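Local coordinates for cell division control protein 45 cdc45 putative (Entamoeba histolytica, PDB 6CC2), which probably acts in chromosomal DNA replication as the Cdc45 component of the CMG replicative helicase, in a fold related to DHH-family phosphoesterases, at residues A225-Y228 and F229-N232; K195-N198 and D199-W202; V182-V185 and A186-I189; I206-C209 and D210-I213. All coordinates share one frame; numbering follows the deposited sequence.

Contact 1 of 4, residues A225-Y228 and F229-N232; sequences AIQY and FIDN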
# COMPACT_ATOMS: atom_id res chain seq x y z
N ALA A 225 6.62 -7.29 14.59
CA ALA A 225 5.26 -7.78 14.35
C ALA A 225 5.26 -9.28 14.11
O ALA A 225 4.45 -10.02 14.68
CB ALA A 225 4.64 -7.04 13.16
N ILE A 226 6.18 -9.76 13.27
CA ILE A 226 6.28 -11.19 13.02
C ILE A 226 6.53 -11.93 14.33
O ILE A 226 5.95 -12.99 14.58
CB ILE A 226 7.38 -11.47 11.98
CG1 ILE A 226 7.05 -10.75 10.68
CG2 ILE A 226 7.55 -12.95 11.77
CD1 ILE A 226 5.65 -11.08 10.12
N GLN A 227 7.42 -11.40 15.18
CA GLN A 227 7.70 -12.06 16.45
C GLN A 227 6.44 -12.20 17.30
O GLN A 227 6.29 -13.18 18.04
CB GLN A 227 8.78 -11.30 17.23
CG GLN A 227 9.25 -12.01 18.48
CD GLN A 227 9.98 -13.30 18.18
OE1 GLN A 227 10.85 -13.34 17.30
NE2 GLN A 227 9.63 -14.37 18.88
N TYR A 228 5.53 -11.23 17.22
CA TYR A 228 4.26 -11.34 17.93
C TYR A 228 3.46 -12.53 17.42
O TYR A 228 2.89 -13.30 18.22
CB TYR A 228 3.45 -10.06 17.78
CG TYR A 228 2.16 -10.03 18.57
CD1 TYR A 228 2.19 -9.86 19.95
CD2 TYR A 228 0.93 -10.15 17.95
CE1 TYR A 228 1.03 -9.84 20.69
CE2 TYR A 228 -0.25 -10.10 18.69
CZ TYR A 228 -0.18 -9.96 20.05
OH TYR A 228 -1.34 -9.92 20.81
N PHE A 229 3.43 -12.71 16.09
CA PHE A 229 2.72 -13.86 15.52
C PHE A 229 3.41 -15.16 15.92
O PHE A 229 2.74 -16.15 16.23
CB PHE A 229 2.67 -13.76 14.00
CG PHE A 229 2.14 -12.46 13.47
CD1 PHE A 229 1.17 -11.75 14.16
CD2 PHE A 229 2.59 -11.97 12.27
CE1 PHE A 229 0.71 -10.54 13.66
CE2 PHE A 229 2.12 -10.76 11.75
CZ PHE A 229 1.18 -10.06 12.44
N ILE A 230 4.74 -15.18 15.89
CA ILE A 230 5.49 -16.38 16.29
C ILE A 230 5.17 -16.76 17.73
O ILE A 230 5.01 -17.95 18.05
CB ILE A 230 7.01 -16.16 16.11
CG1 ILE A 230 7.37 -16.11 14.62
CG2 ILE A 230 7.79 -17.24 16.82
CD1 ILE A 230 8.80 -15.65 14.35
N ASP A 231 5.12 -15.76 18.62
CA ASP A 231 4.86 -16.02 20.02
C ASP A 231 3.45 -16.58 20.21
O ASP A 231 3.26 -17.54 20.96
CB ASP A 231 5.02 -14.73 20.84
CG ASP A 231 6.48 -14.30 20.99
OD1 ASP A 231 7.39 -15.05 20.60
OD2 ASP A 231 6.72 -13.18 21.51
N ASN A 232 2.46 -15.99 19.54
CA ASN A 232 1.09 -16.42 19.80
C ASN A 232 0.75 -17.76 19.13
O ASN A 232 -0.11 -18.50 19.64
CB ASN A 232 0.11 -15.35 19.36
CG ASN A 232 -0.00 -14.23 20.37
OD1 ASN A 232 -0.73 -14.34 21.35
ND2 ASN A 232 0.74 -13.15 20.14

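Contact 2 of 4, residues K195-N198 and D199-W202; sequences KVEN and DMYW. With EDO (1,2-ethanediol), chain B.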
# COMPACT_ATOMS: atom_id res chain seq x y z
N LYS A 195 -12.29 -14.39 20.43
CA LYS A 195 -12.91 -14.68 19.14
C LYS A 195 -11.87 -14.94 18.06
O LYS A 195 -12.19 -14.90 16.86
CB LYS A 195 -13.82 -13.52 18.71
CG LYS A 195 -14.87 -13.15 19.77
CD LYS A 195 -15.65 -11.90 19.35
CE LYS A 195 -16.91 -12.25 18.59
NZ LYS A 195 -17.94 -12.86 19.48
N VAL A 196 -10.61 -15.16 18.44
CA VAL A 196 -9.57 -15.29 17.44
C VAL A 196 -9.72 -16.62 16.70
O VAL A 196 -10.00 -17.67 17.31
CB VAL A 196 -8.18 -15.14 18.09
CG1 VAL A 196 -7.93 -16.18 19.13
CG2 VAL A 196 -7.10 -15.19 17.01
N GLU A 197 -9.61 -16.55 15.38
CA GLU A 197 -9.43 -17.70 14.52
C GLU A 197 -8.02 -17.63 13.93
O GLU A 197 -7.55 -16.56 13.55
CB GLU A 197 -10.47 -17.71 13.39
CG GLU A 197 -11.90 -17.74 13.90
CD GLU A 197 -12.91 -17.44 12.81
OE1 GLU A 197 -13.65 -16.45 12.94
OE2 GLU A 197 -12.95 -18.20 11.82
N ASN A 198 -7.33 -18.77 13.89
CA ASN A 198 -5.89 -18.69 13.61
C ASN A 198 -5.60 -18.17 12.19
O ASN A 198 -4.54 -17.60 11.99
CB ASN A 198 -5.23 -20.02 13.86
CG ASN A 198 -5.09 -20.32 15.35
OD1 ASN A 198 -5.67 -19.61 16.18
ND2 ASN A 198 -4.36 -21.36 15.69
N ASP A 199 -6.56 -18.28 11.26
CA ASP A 199 -6.37 -17.67 9.94
C ASP A 199 -6.15 -16.16 10.03
O ASP A 199 -5.57 -15.55 9.12
CB ASP A 199 -7.58 -17.96 9.05
CG ASP A 199 -7.43 -19.21 8.23
OD1 ASP A 199 -6.28 -19.67 8.03
OD2 ASP A 199 -8.46 -19.73 7.76
N MSE A 200 -6.67 -15.52 11.08
CA MSE A 200 -6.50 -14.08 11.24
C MSE A 200 -5.02 -13.68 11.27
O MSE A 200 -4.67 -12.55 10.93
CB MSE A 200 -7.19 -13.61 12.50
CG MSE A 200 -8.69 -13.71 12.46
SE MSE A 200 -9.47 -13.24 14.16
CE MSE A 200 -11.31 -13.29 13.60
N TYR A 201 -4.13 -14.59 11.65
CA TYR A 201 -2.71 -14.26 11.65
C TYR A 201 -2.14 -14.16 10.24
O TYR A 201 -1.25 -13.33 9.97
CB TYR A 201 -1.93 -15.28 12.48
CG TYR A 201 -2.13 -15.07 13.98
CD1 TYR A 201 -1.29 -14.22 14.68
CD2 TYR A 201 -3.18 -15.68 14.66
CE1 TYR A 201 -1.47 -14.00 16.04
CE2 TYR A 201 -3.36 -15.47 16.02
CZ TYR A 201 -2.50 -14.63 16.70
OH TYR A 201 -2.69 -14.41 18.05
N TRP A 202 -2.59 -15.02 9.32
CA TRP A 202 -2.24 -14.87 7.91
C TRP A 202 -2.67 -13.51 7.38
O TRP A 202 -1.89 -12.79 6.76
CB TRP A 202 -2.91 -15.99 7.12
CG TRP A 202 -2.85 -15.90 5.63
CD1 TRP A 202 -3.91 -15.89 4.77
CD2 TRP A 202 -1.67 -15.86 4.81
NE1 TRP A 202 -3.48 -15.89 3.47
CE2 TRP A 202 -2.11 -15.84 3.46
CE3 TRP A 202 -0.30 -15.88 5.08
CZ2 TRP A 202 -1.21 -15.82 2.39
CZ3 TRP A 202 0.59 -15.83 4.02
CH2 TRP A 202 0.13 -15.81 2.69
C1 EDO B . -0.69 -22.59 12.50
O1 EDO B . 0.42 -22.21 13.03
C2 EDO B . -1.83 -22.26 13.46
O2 EDO B . -2.98 -22.93 12.99

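Contact 3 of 4, residues V182-V185 and A186-I189; sequences VGRV and ALAI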
# COMPACT_ATOMS: atom_id res chain seq x y z
N VAL A 182 -3.69 -1.52 10.92
CA VAL A 182 -5.11 -1.56 11.27
C VAL A 182 -5.62 -3.00 11.35
O VAL A 182 -6.53 -3.33 12.15
CB VAL A 182 -5.96 -0.71 10.31
CG1 VAL A 182 -5.61 0.78 10.47
CG2 VAL A 182 -5.78 -1.14 8.83
N GLY A 183 -5.08 -3.89 10.54
CA GLY A 183 -5.38 -5.30 10.69
C GLY A 183 -4.92 -5.86 12.02
O GLY A 183 -5.60 -6.72 12.60
N ARG A 184 -3.80 -5.37 12.54
CA ARG A 184 -3.32 -5.81 13.84
C ARG A 184 -4.28 -5.40 14.95
O ARG A 184 -4.50 -6.15 15.91
CB ARG A 184 -1.93 -5.22 14.09
CG ARG A 184 -1.42 -5.38 15.46
CD ARG A 184 -1.10 -6.84 15.80
NE ARG A 184 -0.34 -6.92 17.05
CZ ARG A 184 0.99 -6.93 17.11
NH1 ARG A 184 1.72 -6.88 16.01
NH2 ARG A 184 1.59 -6.99 18.29
N VAL A 185 -4.89 -4.21 14.84
CA VAL A 185 -5.86 -3.78 15.83
C VAL A 185 -7.09 -4.69 15.80
O VAL A 185 -7.63 -5.05 16.85
CB VAL A 185 -6.25 -2.31 15.60
CG1 VAL A 185 -7.41 -1.91 16.55
CG2 VAL A 185 -5.07 -1.40 15.82
N ALA A 186 -7.56 -5.05 14.60
CA ALA A 186 -8.70 -5.96 14.51
C ALA A 186 -8.37 -7.30 15.15
O ALA A 186 -9.20 -7.87 15.89
CB ALA A 186 -9.13 -6.14 13.06
N LEU A 187 -7.16 -7.81 14.90
CA LEU A 187 -6.69 -9.03 15.55
C LEU A 187 -6.66 -8.87 17.06
O LEU A 187 -7.03 -9.79 17.81
CB LEU A 187 -5.30 -9.40 15.04
CG LEU A 187 -4.63 -10.60 15.72
CD1 LEU A 187 -5.38 -11.91 15.45
CD2 LEU A 187 -3.17 -10.70 15.24
N ALA A 188 -6.27 -7.68 17.54
CA ALA A 188 -6.24 -7.44 18.98
C ALA A 188 -7.63 -7.48 19.59
O ALA A 188 -7.80 -7.96 20.71
CB ALA A 188 -5.56 -6.10 19.28
N ILE A 189 -8.64 -6.95 18.88
CA ILE A 189 -10.02 -7.05 19.35
C ILE A 189 -10.43 -8.51 19.47
O ILE A 189 -11.00 -8.93 20.48
CB ILE A 189 -10.97 -6.28 18.42
CG1 ILE A 189 -10.65 -4.78 18.45
CG2 ILE A 189 -12.41 -6.56 18.79
CD1 ILE A 189 -11.35 -3.98 17.36

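Contact 4 of 4, residues I206-C209 and D210-I213; sequences IGVC and DQYI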
# COMPACT_ATOMS: atom_id res chain seq x y z
N ILE A 206 -0.28 -10.29 6.24
CA ILE A 206 -0.40 -9.58 4.97
C ILE A 206 -0.51 -8.08 5.21
O ILE A 206 0.09 -7.28 4.48
CB ILE A 206 -1.60 -10.12 4.16
CG1 ILE A 206 -1.29 -11.56 3.74
CG2 ILE A 206 -1.91 -9.20 2.96
CD1 ILE A 206 -2.43 -12.29 3.13
N GLY A 207 -1.27 -7.70 6.23
CA GLY A 207 -1.43 -6.27 6.54
C GLY A 207 -0.13 -5.59 6.91
O GLY A 207 0.15 -4.49 6.44
N VAL A 208 0.69 -6.21 7.76
CA VAL A 208 1.93 -5.57 8.15
C VAL A 208 2.95 -5.64 7.02
O VAL A 208 3.76 -4.74 6.86
CB VAL A 208 2.48 -6.16 9.46
CG1 VAL A 208 3.00 -7.56 9.28
CG2 VAL A 208 3.60 -5.24 10.00
N CYS A 209 2.93 -6.71 6.21
CA CYS A 209 3.74 -6.72 5.00
C CYS A 209 3.36 -5.56 4.08
O CYS A 209 4.24 -4.92 3.48
CB CYS A 209 3.58 -8.04 4.25
SG CYS A 209 4.38 -9.42 5.06
N ASP A 210 2.06 -5.28 3.95
CA ASP A 210 1.61 -4.12 3.16
C ASP A 210 2.22 -2.83 3.69
O ASP A 210 2.71 -1.99 2.92
CB ASP A 210 0.08 -4.04 3.16
CG ASP A 210 -0.44 -2.81 2.43
OD1 ASP A 210 -0.02 -2.59 1.27
OD2 ASP A 210 -1.28 -2.06 3.01
N GLN A 211 2.19 -2.63 5.02
CA GLN A 211 2.82 -1.43 5.58
C GLN A 211 4.29 -1.33 5.19
O GLN A 211 4.79 -0.24 4.87
CB GLN A 211 2.71 -1.43 7.10
CG GLN A 211 1.35 -1.11 7.65
CD GLN A 211 1.43 -0.94 9.15
OE1 GLN A 211 1.91 -1.82 9.86
NE2 GLN A 211 1.01 0.23 9.63
N TYR A 212 5.02 -2.43 5.25
CA TYR A 212 6.45 -2.38 4.95
C TYR A 212 6.69 -2.13 3.47
O TYR A 212 7.50 -1.28 3.09
CB TYR A 212 7.14 -3.67 5.43
CG TYR A 212 8.62 -3.71 5.20
CD1 TYR A 212 9.50 -2.92 5.95
CD2 TYR A 212 9.17 -4.53 4.21
CE1 TYR A 212 10.86 -2.95 5.74
CE2 TYR A 212 10.54 -4.58 3.99
CZ TYR A 212 11.38 -3.78 4.75
OH TYR A 212 12.74 -3.82 4.52
N ILE A 213 5.99 -2.88 2.59
CA ILE A 213 6.07 -2.64 1.15
C ILE A 213 5.77 -1.19 0.82
O ILE A 213 6.41 -0.58 -0.06
CB ILE A 213 5.10 -3.58 0.41
CG1 ILE A 213 5.60 -5.01 0.48
CG2 ILE A 213 4.94 -3.14 -1.04
CD1 ILE A 213 4.55 -6.07 0.06

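Contact 1 of 4, residues A225-Y228 and F229-N232
Two turns near the C-terminal end of helix 219-233 carry this contact, and Tyr228 and Asn232, one turn apart, meet in it. Tyr228 O takes two hydrogen bonds from Asn232, from N at 3.0 Å and from the side-chain ND2 at 2.9 Å, the donors coming from opposite faces of the carbonyl plane. The same ND2 lies over the centre of the Tyr228 ring, 3.2 Å above its plane. With CG anti to the backbone N (chi1 -175°), the Tyr228 ring stands out from the helix beside its own carbonyl, and Asn232, its CG beside the backbone N (chi1 -79°), brings ND2 over the ring face. A second i to i+4 pair joins Gln227 NE2 to Asp231 OD1 at 2.9 Å, the N-H reaching the carboxylate from 37° out of its plane. On the inner side Ile226 CD1 meets Phe229 CD2 at 3.8 Å, while Ala225 O sits over the Phe229 ring. Arg184 of helix 182-192 makes a cation-pi contact with Tyr228, and Lys191 bonds Asn232 OD1. Phe229 packs on Ala204 and Ala205 of helix 199-213, whereas Ile226 and Ile230 lie on Val253 of strand 251-257.

Contact 2 of 4, residues K195-N198 and D199-W202
Met200, a selenomethionine, has CG anti to its carbonyl carbon (chi1 -68°) and an extended chain beyond, which lays SE and CE back along the loop of residues 195-197. SE comes within 3.5 Å of Glu197 N and 3.9 Å of Val196 CA, and CE ends 3.7 Å from Lys195 O. Val196 CG2, held anti to the backbone N, touches Tyr201 CE2 at 3.9 Å and lies a little farther from SE. The backbone turns here into helix 199-213. Met200 N bonds Glu197 O at 2.8 Å and Tyr201 N bonds Asn198 O at 3.1 Å, both i to i+3 and both with the donor well above the carbonyl plane. Asn198 O also lies in the plane of the Tyr201 ring, at its edge. Asn198 ND2 makes a weak bond to O2 of an ethanediol, probably from the crystallisation liquor. The charged ends have partners beyond the segments: Lys195 NZ pairs with Asp49, Glu197 OE2 with Lys48 and Asp199 OD1 with Lys344. An apolar selenium-containing chain thus lies along the loop backbone, while these salt bridges tie the loop and the turn to other parts of the chain.

Contact 3 of 4, residues V182-V185 and A186-I189
Ile189 can be traced outward over the carbonyl of Val185, one turn earlier. Its CB stands 3.9 Å from Val185 O, CG1 moves in to 3.4 Å, and the terminal CD1 is again 3.9 Å from that oxygen. CG1 lies anti to the carbonyl carbon (chi1 -64°), beside the backbone N, and this brings the longer branch over the same oxygen that the N-H of Ile189 uses: Ile189 N bonds Val185 O at 3.0 Å. These are successive turns of helix 182-192, whose first N-H groups are met by Asp34: OD2 accepts from Val182 N and OD1 from Gly183 N. Next in line, Arg184 N bonds Ser181 OG at the helix start. The i to i+4 ladder continues with Leu187 N to Gly183 O at 3.0 Å and Ala188 N to Arg184 O at 2.9 Å. Small side chains keep close to the backbone, Ala188 CB lying 3.4 Å from Val185 O. Arg184 and Leu187 approach each other only loosely, through CD and CD2. Ala186 packs on Cys38 and Ile41 of helix 33-48, and Leu187 on Met200, Tyr201 and Ala204 of helix 199-213.

Contact 4 of 4, residues I206-C209 and D210-I213
The backbone from Ile206 to Ile213 is regular alpha-helix, with four i to i+4 hydrogen bonds, of which the one from Ile213 N is almost straight at its hydrogen, 177°. That bond, to Cys209 O at 2.8 Å, is also the shortest of the four. Ile213 covers the same oxygen with its longer branch: CG1, beside the backbone N (chi1 -70°), sits 3.3 Å from Cys209 O and CD1 follows at 3.6 Å. On another side of the helix Val208 CG2 meets Gln211 OE1 at 3.8 Å, a methyl against an amide oxygen. The extended Gln211 chain carries its other amide atom away to the backbone, where NE2 bonds Ser179 O. These turns form the C-terminal end of helix 199-213, where the centre of the contact lies about 7 Å from the centre of the chain. Asp210 CB lies 3.3 Å from Gly207 O. With CG anti to the backbone N (chi1 176°), the Asp210 carboxylate swings away from the preceding turn, and OD2 accepts from Asp34 N at helix 33-48. Cys209 faces Ala354 and Phe355 of helix 354-364 and Tyr222 of helix 219-233, while Val208 packs on Ala225 and Phe229.

How the contacts relate
Contacts 3 and 4 are buried, whereas contacts 1 and 2 are partly buried, each centred about 22 Å from the centre of the chain. Contacts 2 and 4 share helix 199-213, at its beginning and its end, with centres about 17 Å apart. Helix 182-192 of contact 3 precedes it and helix 219-233 of contact 1 follows it. Among the touches are Leu187 CD2 against Tyr201 CE1 at 3.8 Å, Phe229 CD1 against Tyr201 CD1 at 3.5 Å, and Ala225 CB against Val208 CG2 at 3.8 Å. Contact 1 has side-chain hydrogen bonds within its segments; contact 2 combines i to i+3 backbone bonds and selenomethionine packing with outside salt bridges; contacts 3 and 4 rely on backbone bonds and close-packed carbon.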